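Local coordinates for protein aminoglycoside acetyltransferase meta-AAC0020 (Uncultured bacterium, PDB 5F47) that probably transfers an acetyl group from acetyl-coenzyme A to aminoglycoside antibiotics, as a GNAT-fold acetyltransferase linked to antibiotic resistance, at residues B[47-50]-B[51-55]; B[15-18]-B[19-22]; B[111-114]-B[115-119]; B[92-96]-B[97-101]. All coordinates share one frame; numbering follows the deposited sequence.

Interaction 1: residues B[47-50]-B[51-55]. With CA (calcium ion), chain I.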
loop_
_atom_site.group_PDB
_atom_site.type_symbol
_atom_site.label_atom_id
_atom_site.label_comp_id
_atom_site.label_asym_id
_atom_site.label_seq_id
_atom_site.Cartn_x
_atom_site.Cartn_y
_atom_site.Cartn_z
ATOM N N HIS B 47 9.281 18.864 0.515
ATOM C CA HIS B 47 8.753 17.554 0.170
ATOM C C HIS B 47 7.745 17.066 1.211
ATOM O O HIS B 47 6.650 16.576 0.878
ATOM C CB HIS B 47 9.892 16.531 0.025
ATOM C CG HIS B 47 9.393 15.130 -0.150
ATOM N ND1 HIS B 47 8.832 14.693 -1.329
ATOM C CD2 HIS B 47 9.316 14.092 0.714
ATOM C CE1 HIS B 47 8.455 13.434 -1.193
ATOM N NE2 HIS B 47 8.713 13.051 0.046
ATOM N N LEU B 48 8.110 17.192 2.482
ATOM C CA LEU B 48 7.245 16.696 3.539
ATOM C C LEU B 48 5.940 17.485 3.591
ATOM O O LEU B 48 4.878 16.908 3.854
ATOM C CB LEU B 48 7.965 16.747 4.888
ATOM C CG LEU B 48 9.158 15.797 5.039
ATOM C CD1 LEU B 48 9.817 15.991 6.396
ATOM C CD2 LEU B 48 8.717 14.345 4.839
ATOM N N GLN B 49 6.000 18.785 3.323
ATOM C CA GLN B 49 4.783 19.586 3.306
ATOM C C GLN B 49 3.870 19.147 2.168
ATOM O O GLN B 49 2.657 19.048 2.342
ATOM C CB GLN B 49 5.097 21.077 3.175
ATOM C CG GLN B 49 3.854 21.977 3.237
ATOM C CD GLN B 49 3.178 21.932 4.592
ATOM O OE1 GLN B 49 3.784 22.296 5.601
ATOM N NE2 GLN B 49 1.917 21.485 4.628
ATOM N N LYS B 50 4.454 18.888 1.005
ATOM C CA LYS B 50 3.692 18.422 -0.153
ATOM C C LYS B 50 2.956 17.124 0.162
ATOM O O LYS B 50 1.782 16.952 -0.181
ATOM C CB LYS B 50 4.621 18.230 -1.354
ATOM C CG LYS B 50 3.915 17.999 -2.682
ATOM C CD LYS B 50 4.913 18.023 -3.844
ATOM C CE LYS B 50 4.269 17.593 -5.160
ATOM N NZ LYS B 50 5.213 17.698 -6.316
ATOM N N LEU B 51 3.648 16.200 0.813
ATOM C CA LEU B 51 3.011 14.954 1.237
ATOM C C LEU B 51 1.870 15.186 2.241
ATOM O O LEU B 51 0.779 14.648 2.070
ATOM C CB LEU B 51 4.071 14.013 1.817
ATOM C CG LEU B 51 3.584 12.707 2.454
ATOM C CD1 LEU B 51 2.776 11.911 1.451
ATOM C CD2 LEU B 51 4.779 11.896 2.953
ATOM N N LEU B 52 2.104 16.007 3.264
ATOM C CA LEU B 52 1.070 16.323 4.243
ATOM C C LEU B 52 -0.140 16.975 3.589
ATOM O O LEU B 52 -1.275 16.815 4.072
ATOM C CB LEU B 52 1.646 17.226 5.337
ATOM C CG LEU B 52 0.844 17.416 6.617
ATOM C CD1 LEU B 52 0.671 16.072 7.301
ATOM C CD2 LEU B 52 1.573 18.392 7.526
ATOM N N ASN B 53 0.090 17.709 2.497
ATOM C CA ASN B 53 -0.988 18.363 1.747
ATOM C C ASN B 53 -1.845 17.419 0.902
ATOM O O ASN B 53 -2.938 17.792 0.490
ATOM C CB ASN B 53 -0.421 19.438 0.801
ATOM C CG ASN B 53 0.024 20.701 1.521
ATOM O OD1 ASN B 53 -0.314 20.937 2.681
ATOM N ND2 ASN B 53 0.786 21.529 0.817
ATOM N N GLN B 54 -1.342 16.217 0.612
ATOM C CA GLN B 54 -2.084 15.289 -0.254
ATOM C C GLN B 54 -3.403 14.890 0.395
ATOM O O GLN B 54 -3.471 14.695 1.609
ATOM C CB GLN B 54 -1.256 14.034 -0.571
ATOM C CG GLN B 54 0.029 14.321 -1.340
ATOM C CD GLN B 54 0.877 13.090 -1.630
ATOM O OE1 GLN B 54 2.054 13.208 -2.004
ATOM N NE2 GLN B 54 0.287 11.904 -1.481
ATOM N N ASN B 55 -4.439 14.757 -0.420
ATOM C CA ASN B 55 -5.750 14.395 0.110
ATOM C C ASN B 55 -5.980 12.885 0.166
ATOM O O ASN B 55 -7.109 12.427 0.404
ATOM C CB ASN B 55 -6.848 15.062 -0.712
ATOM C CG ASN B 55 -6.735 16.570 -0.692
ATOM O OD1 ASN B 55 -6.289 17.151 0.300
ATOM N ND2 ASN B 55 -7.136 17.213 -1.784
HETATM CA CA CA I . -4.893 18.850 1.360
HETATM O O HOH W 1 -4.040 17.360 3.241
HETATM O O HOH W 2 -4.396 19.460 -0.862
HETATM O O HOH W 3 -6.743 20.236 0.758
HETATM O O HOH W 4 -6.469 18.759 3.139
#
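Q49 and N53 meet one turn apart at the C-terminal end of helix 45-53, and the side chain of Q49 can be followed from backbone to tip. Its CB points away from residues 51-55. CG then lies anti to the backbone N (chi1 -177°), and a bend at chi2 (66°) swings the chain back along the helix. CG passes 3.9 Å from N53 ND2, and CD comes within 4.1 Å of N53 OD1. At the tip, Q49 NE2 donates to N53 OD1 over 3.0 Å. The acceptor lies in the amide plane of Q49, the donor stands well above the carbonyl plane of N53, and the two amide planes are 41° apart. NE2 also donates to E18 O, joining the end of helix 45-53 to the loop that leads from strand 11-15 into helix 21-34. In the backbone, N53 N donates to Q49 O at 2.9 Å.

Just beyond, calcium is bound by N53 O at 2.4 Å and by N55 OD1 at 2.4 Å, with four waters and E18 OE2 completing seven ligands. At the other end, H47 NE2 bonds to Q79 O of the second subunit. With N53 gripped through both its backbone N and its side-chain oxygen, its carbonyl is presented to the metal in a defined direction, and the calcium would be expected to polarise that carbonyl further.

Interaction 2: residues B[15-18]-B[19-22]. With CA (calcium ion), chain I.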
loop_
_atom_site.group_PDB
_atom_site.type_symbol
_atom_site.label_atom_id
_atom_site.label_comp_id
_atom_site.label_asym_id
_atom_site.label_seq_id
_atom_site.Cartn_x
_atom_site.Cartn_y
_atom_site.Cartn_z
ATOM N N ARG B 15 -5.725 14.094 14.417
ATOM C CA ARG B 15 -5.407 13.868 13.018
ATOM C C ARG B 15 -4.706 15.110 12.479
ATOM O O ARG B 15 -5.218 16.215 12.636
ATOM C CB ARG B 15 -6.679 13.557 12.219
ATOM C CG ARG B 15 -6.413 13.219 10.756
ATOM C CD ARG B 15 -7.715 12.893 10.026
ATOM N NE ARG B 15 -8.460 14.094 9.650
ATOM C CZ ARG B 15 -9.584 14.508 10.229
ATOM N NH1 ARG B 15 -10.124 13.831 11.239
ATOM N NH2 ARG B 15 -10.175 15.610 9.791
ATOM N N LEU B 16 -3.530 14.948 11.876
ATOM C CA LEU B 16 -2.758 16.111 11.451
ATOM C C LEU B 16 -3.420 16.847 10.293
ATOM O O LEU B 16 -3.983 16.233 9.376
ATOM C CB LEU B 16 -1.335 15.712 11.068
ATOM C CG LEU B 16 -0.433 15.157 12.175
ATOM C CD1 LEU B 16 1.002 15.162 11.660
ATOM C CD2 LEU B 16 -0.543 15.923 13.491
ATOM N N ALA B 17 -3.360 18.170 10.367
ATOM C CA ALA B 17 -3.883 19.047 9.331
ATOM C C ALA B 17 -2.705 19.585 8.538
ATOM O O ALA B 17 -1.548 19.301 8.864
ATOM C CB ALA B 17 -4.700 20.179 9.943
ATOM N N GLU B 18 -2.985 20.384 7.512
ATOM C CA GLU B 18 -1.912 20.891 6.657
ATOM C C GLU B 18 -0.950 21.830 7.387
ATOM O O GLU B 18 0.186 21.991 6.956
ATOM C CB GLU B 18 -2.492 21.597 5.431
ATOM C CG GLU B 18 -3.172 20.655 4.456
ATOM C CD GLU B 18 -3.566 21.343 3.165
ATOM O OE1 GLU B 18 -3.647 22.591 3.151
ATOM O OE2 GLU B 18 -3.784 20.636 2.159
ATOM N N ASN B 19 -1.382 22.415 8.500
ATOM C CA ASN B 19 -0.510 23.306 9.263
ATOM C C ASN B 19 0.355 22.555 10.278
ATOM O O ASN B 19 1.012 23.169 11.117
ATOM C CB ASN B 19 -1.339 24.399 9.961
ATOM C CG ASN B 19 -2.185 23.875 11.121
ATOM O OD1 ASN B 19 -2.420 22.678 11.260
ATOM N ND2 ASN B 19 -2.663 24.798 11.956
ATOM N N ASP B 20 0.378 21.226 10.186
ATOM C CA ASP B 20 1.040 20.420 11.213
ATOM C C ASP B 20 2.382 19.806 10.815
ATOM O O ASP B 20 2.769 18.775 11.356
ATOM C CB ASP B 20 0.098 19.302 11.687
ATOM C CG ASP B 20 -0.972 19.807 12.647
ATOM O OD1 ASP B 20 -0.634 20.602 13.550
ATOM O OD2 ASP B 20 -2.147 19.401 12.515
ATOM N N LEU B 21 3.114 20.444 9.907
ATOM C CA LEU B 21 4.447 19.938 9.568
ATOM C C LEU B 21 5.347 19.704 10.791
ATOM O O LEU B 21 6.046 18.692 10.831
ATOM C CB LEU B 21 5.155 20.866 8.586
ATOM C CG LEU B 21 6.487 20.324 8.059
ATOM C CD1 LEU B 21 6.328 18.945 7.424
ATOM C CD2 LEU B 21 7.091 21.308 7.073
ATOM N N PRO B 22 5.350 20.621 11.786
ATOM C CA PRO B 22 6.217 20.331 12.937
ATOM C C PRO B 22 5.886 19.027 13.653
ATOM O O PRO B 22 6.813 18.302 14.022
ATOM C CB PRO B 22 5.974 21.530 13.867
ATOM C CG PRO B 22 5.623 22.626 12.948
ATOM C CD PRO B 22 4.765 21.974 11.902
HETATM CA CA CA I . -4.893 18.850 1.360
HETATM O O HOH W 5 2.613 22.611 8.071
HETATM O O HOH W 2 -4.396 19.460 -0.862
HETATM O O HOH W 3 -6.743 20.236 0.758
HETATM O O HOH W 1 -4.040 17.360 3.241
HETATM O O HOH W 4 -6.469 18.759 3.139
#
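D20 turns its side chain back toward L16 and A17, reaching over the mouth of the tight turn that separates strand 11-15 from helix 21-34. Its CG sits beside its own backbone N (chi1 -77°), which brings the carboxylate up to the start of the turn. There A17 N donates to D20 OD2 at 2.8 Å along an almost straight path (176°), and OD2 accepts through its anti lone pair, the one directed away from the other carboxylate oxygen. The return bond runs from D20 N to A17 O at 3.0 Å. The two residues are thus joined twice, once through the side chain and once through the backbone.

L16 crosses the D20 side chain at a slant, its CD2 lying 3.9 Å from D20 CB, and the L16 side chain also packs on V59 and V61 of strand 57-64. N19 OD1 lies 3.6 Å from A17 CB.

E18 is oriented quite differently. Its chain is extended beyond CG (chi2 -172°) and ends with OE2 on the calcium at 2.2 Å; N53 O and N55 OD1 are the other protein ligands. A water accepting from L21 N and donating to E18 O bridges the turn to the first residue of the helix.

Residues 17-20 form a type I beta turn. D20 occupies the N-cap position of helix 21-34 without making a capping bond, and this strand-to-helix connection supplies the carboxylate of the calcium site.

Interaction 3: residues B[111-114]-B[115-119]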
loop_
_atom_site.group_PDB
_atom_site.type_symbol
_atom_site.label_atom_id
_atom_site.label_comp_id
_atom_site.label_asym_id
_atom_site.label_seq_id
_atom_site.Cartn_x
_atom_site.Cartn_y
_atom_site.Cartn_z
ATOM N N THR B 111 -8.325 5.936 13.950
ATOM C CA THR B 111 -8.084 5.798 12.531
ATOM C C THR B 111 -9.236 5.067 11.871
ATOM O O THR B 111 -9.779 5.530 10.865
ATOM C CB THR B 111 -6.771 5.056 12.287
ATOM O OG1 THR B 111 -5.704 5.845 12.811
ATOM C CG2 THR B 111 -6.522 4.829 10.787
ATOM N N ASN B 112 -9.620 3.931 12.442
ATOM C CA ASN B 112 -10.718 3.172 11.853
ATOM C C ASN B 112 -12.048 3.909 11.948
ATOM O O ASN B 112 -12.881 3.795 11.049
ATOM C CB ASN B 112 -10.815 1.787 12.487
ATOM C CG ASN B 112 -9.637 0.921 12.114
ATOM O OD1 ASN B 112 -8.846 1.290 11.235
ATOM N ND2 ASN B 112 -9.503 -0.227 12.765
ATOM N N GLN B 113 -12.261 4.663 13.028
ATOM C CA GLN B 113 -13.444 5.495 13.140
ATOM C C GLN B 113 -13.487 6.551 12.028
ATOM O O GLN B 113 -14.533 6.796 11.425
ATOM C CB GLN B 113 -13.478 6.175 14.507
ATOM C CG GLN B 113 -14.655 7.126 14.712
ATOM C CD GLN B 113 -16.004 6.427 14.708
ATOM O OE1 GLN B 113 -16.119 5.260 15.090
ATOM N NE2 GLN B 113 -17.035 7.142 14.271
ATOM N N PHE B 114 -12.348 7.188 11.779
ATOM C CA PHE B 114 -12.250 8.189 10.716
ATOM C C PHE B 114 -12.621 7.622 9.336
ATOM O O PHE B 114 -13.429 8.212 8.612
ATOM C CB PHE B 114 -10.831 8.758 10.691
ATOM C CG PHE B 114 -10.574 9.739 9.579
ATOM C CD1 PHE B 114 -11.110 11.019 9.632
ATOM C CD2 PHE B 114 -9.751 9.391 8.509
ATOM C CE1 PHE B 114 -10.855 11.932 8.614
ATOM C CE2 PHE B 114 -9.489 10.303 7.499
ATOM C CZ PHE B 114 -10.035 11.558 7.552
ATOM N N TYR B 115 -12.068 6.466 9.001
ATOM C CA TYR B 115 -12.293 5.907 7.680
ATOM C C TYR B 115 -13.689 5.294 7.594
ATOM O O TYR B 115 -14.280 5.228 6.511
ATOM C CB TYR B 115 -11.200 4.904 7.342
ATOM C CG TYR B 115 -9.905 5.589 6.954
ATOM C CD1 TYR B 115 -9.864 6.440 5.865
ATOM C CD2 TYR B 115 -8.746 5.364 7.669
ATOM C CE1 TYR B 115 -8.675 7.066 5.482
ATOM C CE2 TYR B 115 -7.537 5.981 7.296
ATOM C CZ TYR B 115 -7.524 6.819 6.206
ATOM O OH TYR B 115 -6.352 7.441 5.826
ATOM N N THR B 116 -14.236 4.876 8.737
ATOM C CA THR B 116 -15.632 4.415 8.760
ATOM C C THR B 116 -16.595 5.547 8.409
ATOM O O THR B 116 -17.536 5.369 7.614
ATOM C CB THR B 116 -16.025 3.831 10.147
ATOM O OG1 THR B 116 -15.208 2.689 10.429
ATOM C CG2 THR B 116 -17.493 3.417 10.182
ATOM N N GLU B 117 -16.365 6.704 9.010
ATOM C CA GLU B 117 -17.195 7.876 8.755
ATOM C C GLU B 117 -17.130 8.286 7.285
ATOM O O GLU B 117 -18.118 8.765 6.723
ATOM C CB GLU B 117 -16.764 9.036 9.654
ATOM C CG GLU B 117 -17.072 8.828 11.132
ATOM C CD GLU B 117 -16.296 9.768 12.052
ATOM O OE1 GLU B 117 -15.310 10.397 11.596
ATOM O OE2 GLU B 117 -16.675 9.874 13.240
ATOM N N LYS B 118 -15.969 8.081 6.674
ATOM C CA LYS B 118 -15.752 8.373 5.259
ATOM C C LYS B 118 -16.269 7.282 4.333
ATOM O O LYS B 118 -16.171 7.404 3.117
ATOM C CB LYS B 118 -14.260 8.605 4.991
ATOM C CG LYS B 118 -13.731 9.885 5.615
ATOM C CD LYS B 118 -12.228 10.005 5.430
ATOM C CE LYS B 118 -11.852 10.298 3.990
ATOM N NZ LYS B 118 -12.205 11.696 3.616
ATOM N N GLY B 119 -16.824 6.219 4.905
ATOM C CA GLY B 119 -17.440 5.167 4.113
ATOM C C GLY B 119 -16.459 4.287 3.363
ATOM O O GLY B 119 -16.773 3.775 2.280
HETATM O O HOH W 6 -14.214 10.941 8.940
#
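F114 and Y115 form an edge-to-face pair near the C-terminal end of helix 103-117, the helix of a beta-alpha-beta unit with strands 86-94 and 122-128. The edge of F114 is directed at the face of Y115, with ring centroids 5.1 Å apart and planes at 68°; F114 CD2 stands over the centre of the tyrosine. K118 closes on F114 from one turn later. With CG beside the backbone N (chi1 -69°) and the chain extended at chi2, CD lies over a face of the phenylalanine, a CH-pi contact 3.7 Å from CD to the F114 ring centroid. T111 CG2 lies 3.8 Å from Y115 CE2, the two side chains running alongside each other. Q113 NE2 donates to E117 OE2 at 2.9 Å and 175°, arriving above the carboxylate plane.

Further out, F114 meets Y58 and F60 of strand 57-64 edge-to-face, and Y115 OH bonds to S74 OG, setting the aromatic pair against the sheet. The helix then stops in a Schellman motif, G119 taking positive phi. N112 O accepts twice from T116, from N at 2.9 Å and from OG1 at 2.7 Å, the two donors approaching opposite faces of the carbonyl plane.

Interaction 4: residues B[92-96]-B[97-101]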
loop_
_atom_site.group_PDB
_atom_site.type_symbol
_atom_site.label_atom_id
_atom_site.label_comp_id
_atom_site.label_asym_id
_atom_site.label_seq_id
_atom_site.Cartn_x
_atom_site.Cartn_y
_atom_site.Cartn_z
ATOM N N LEU B 92 3.202 2.497 12.289
ATOM C CA LEU B 92 2.627 2.838 13.582
ATOM C C LEU B 92 3.724 2.660 14.626
ATOM O O LEU B 92 4.405 1.631 14.656
ATOM C CB LEU B 92 1.404 1.958 13.895
ATOM C CG LEU B 92 0.695 2.136 15.241
ATOM C CD1 LEU B 92 -0.765 1.758 15.109
ATOM C CD2 LEU B 92 1.347 1.296 16.329
ATOM N N ALA B 93 3.910 3.663 15.474
ATOM C CA ALA B 93 4.891 3.547 16.531
ATOM C C ALA B 93 4.466 4.320 17.751
ATOM O O ALA B 93 3.772 5.331 17.650
ATOM C CB ALA B 93 6.273 4.031 16.056
ATOM N N VAL B 94 4.909 3.832 18.902
ATOM C CA VAL B 94 4.715 4.509 20.173
ATOM C C VAL B 94 6.061 4.604 20.879
ATOM O O VAL B 94 6.842 3.648 20.873
ATOM C CB VAL B 94 3.680 3.774 21.044
ATOM C CG1 VAL B 94 3.586 4.396 22.446
ATOM C CG2 VAL B 94 2.326 3.806 20.360
ATOM N N ASP B 95 6.338 5.785 21.420
ATOM C CA ASP B 95 7.514 6.055 22.247
ATOM C C ASP B 95 7.775 4.893 23.201
ATOM O O ASP B 95 6.860 4.434 23.884
ATOM C CB ASP B 95 7.287 7.355 23.030
ATOM C CG ASP B 95 8.532 7.867 23.729
ATOM O OD1 ASP B 95 9.277 7.069 24.339
ATOM O OD2 ASP B 95 8.742 9.097 23.695
ATOM N N THR B 96 9.011 4.413 23.249
ATOM C CA THR B 96 9.343 3.276 24.101
ATOM C C THR B 96 9.023 3.547 25.576
ATOM O O THR B 96 8.742 2.620 26.333
ATOM C CB THR B 96 10.823 2.897 23.960
ATOM O OG1 THR B 96 11.629 4.045 24.233
ATOM C CG2 THR B 96 11.115 2.413 22.550
ATOM N N ASN B 97 9.039 4.817 25.972
ATOM C CA ASN B 97 8.733 5.194 27.349
ATOM C C ASN B 97 7.250 5.120 27.678
ATOM O O ASN B 97 6.871 5.098 28.854
ATOM C CB ASN B 97 9.240 6.608 27.639
ATOM C CG ASN B 97 10.744 6.672 27.759
ATOM O OD1 ASN B 97 11.393 5.693 28.133
ATOM N ND2 ASN B 97 11.313 7.830 27.441
ATOM N N TRP B 98 6.412 5.091 26.646
ATOM C CA TRP B 98 4.966 5.134 26.861
ATOM C C TRP B 98 4.211 3.953 26.253
ATOM O O TRP B 98 2.998 4.031 26.050
ATOM C CB TRP B 98 4.386 6.442 26.308
ATOM C CG TRP B 98 5.016 7.694 26.863
ATOM C CD1 TRP B 98 5.995 8.445 26.282
ATOM C CD2 TRP B 98 4.705 8.337 28.107
ATOM N NE1 TRP B 98 6.314 9.514 27.085
ATOM C CE2 TRP B 98 5.535 9.471 28.210
ATOM C CE3 TRP B 98 3.807 8.063 29.142
ATOM C CZ2 TRP B 98 5.495 10.331 29.312
ATOM C CZ3 TRP B 98 3.767 8.917 30.228
ATOM C CH2 TRP B 98 4.606 10.038 30.304
ATOM N N GLN B 99 4.917 2.861 25.975
ATOM C CA GLN B 99 4.303 1.702 25.340
ATOM C C GLN B 99 3.496 0.902 26.351
ATOM O O GLN B 99 3.680 1.060 27.558
ATOM C CB GLN B 99 5.366 0.818 24.687
ATOM C CG GLN B 99 5.984 1.431 23.435
ATOM C CD GLN B 99 7.008 0.528 22.776
ATOM O OE1 GLN B 99 7.568 -0.369 23.412
ATOM N NE2 GLN B 99 7.266 0.768 21.490
ATOM N N ARG B 100 2.607 0.048 25.847
ATOM C CA ARG B 100 1.740 -0.786 26.680
ATOM C C ARG B 100 0.930 0.035 27.684
ATOM O O ARG B 100 0.750 -0.377 28.823
ATOM C CB ARG B 100 2.557 -1.854 27.420
ATOM C CG ARG B 100 3.703 -2.447 26.606
ATOM C CD ARG B 100 4.681 -3.213 27.487
ATOM N NE ARG B 100 5.601 -4.027 26.695
ATOM C CZ ARG B 100 5.312 -5.236 26.221
ATOM N NH1 ARG B 100 4.123 -5.778 26.458
ATOM N NH2 ARG B 100 6.210 -5.906 25.509
ATOM N N GLN B 101 0.441 1.190 27.241
ATOM C CA GLN B 101 -0.417 2.057 28.046
ATOM C C GLN B 101 -1.622 2.529 27.234
ATOM O O GLN B 101 -2.181 3.593 27.502
ATOM C CB GLN B 101 0.369 3.259 28.577
ATOM C CG GLN B 101 1.544 2.877 29.470
ATOM C CD GLN B 101 2.116 4.055 30.236
ATOM O OE1 GLN B 101 1.408 4.738 30.979
ATOM N NE2 GLN B 101 3.407 4.302 30.054
#
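N97 approaches D95 through its backbone, N97 N donating to D95 OD1 at 2.8 Å on the anti side of the carboxylate, somewhat out of its plane. This is an Asx turn: chi1 of -170° swings the D95 carboxylate to the carbonyl side, where N97 N can meet it. The N97 side chain adds a carbon contact, CB to D95 OD1.

W98 comes next. Its N donates to D95 O at 2.9 Å, closing a type I turn over T96 and N97. The indole offers its edge to the aspartate: W98 CD1 lies 3.6 Å from D95 CG, and D95 CB sits in the ring plane, while the carboxylate stands nearly perpendicular to the indole at 87°. The tryptophan backbone also packs on V94, with W98 O 3.7 Å from V94 CG1, and its side chain touches V69 and I103.

Q99 then reaches back over the turn. Its CG passes 3.2 Å from D95 O, and the extended chain brings NE2 to V94 O at 3.0 Å, with a bent N-H path (139°). Q99 opens the Q-x-x-G-x-G sequence of GNAT enzymes, whose backbone in relatives binds the pyrophosphate of coenzyme A.

Side-chain and backbone bonds therefore fasten this loop to the end of strand 86-94. D95 is bonded through one carboxylate oxygen and its carbonyl; its other carboxylate oxygen forms a long, weak ion pair with K67, which would at most modestly stabilise the negative charge.

From the N terminus the order is interaction 2, interaction 1, interaction 4, interaction 3. Each closes within its own few residues, so all four lie in series and none nests or crosses. Interaction 2 closes the turn from strand 11-15 into helix 21-34; interaction 1 finishes helix 45-53 just before strand 57-64. These two touch, with L52 CD2 packing on A17 and L21, and share the calcium and its four waters. Interaction 4 closes the loop leaving strand 86-94, across the chain's centre from interaction 1, and interaction 3 ends the helix that follows. The guanidinium of R15 packs on F114, bringing interactions 2 and 3 together.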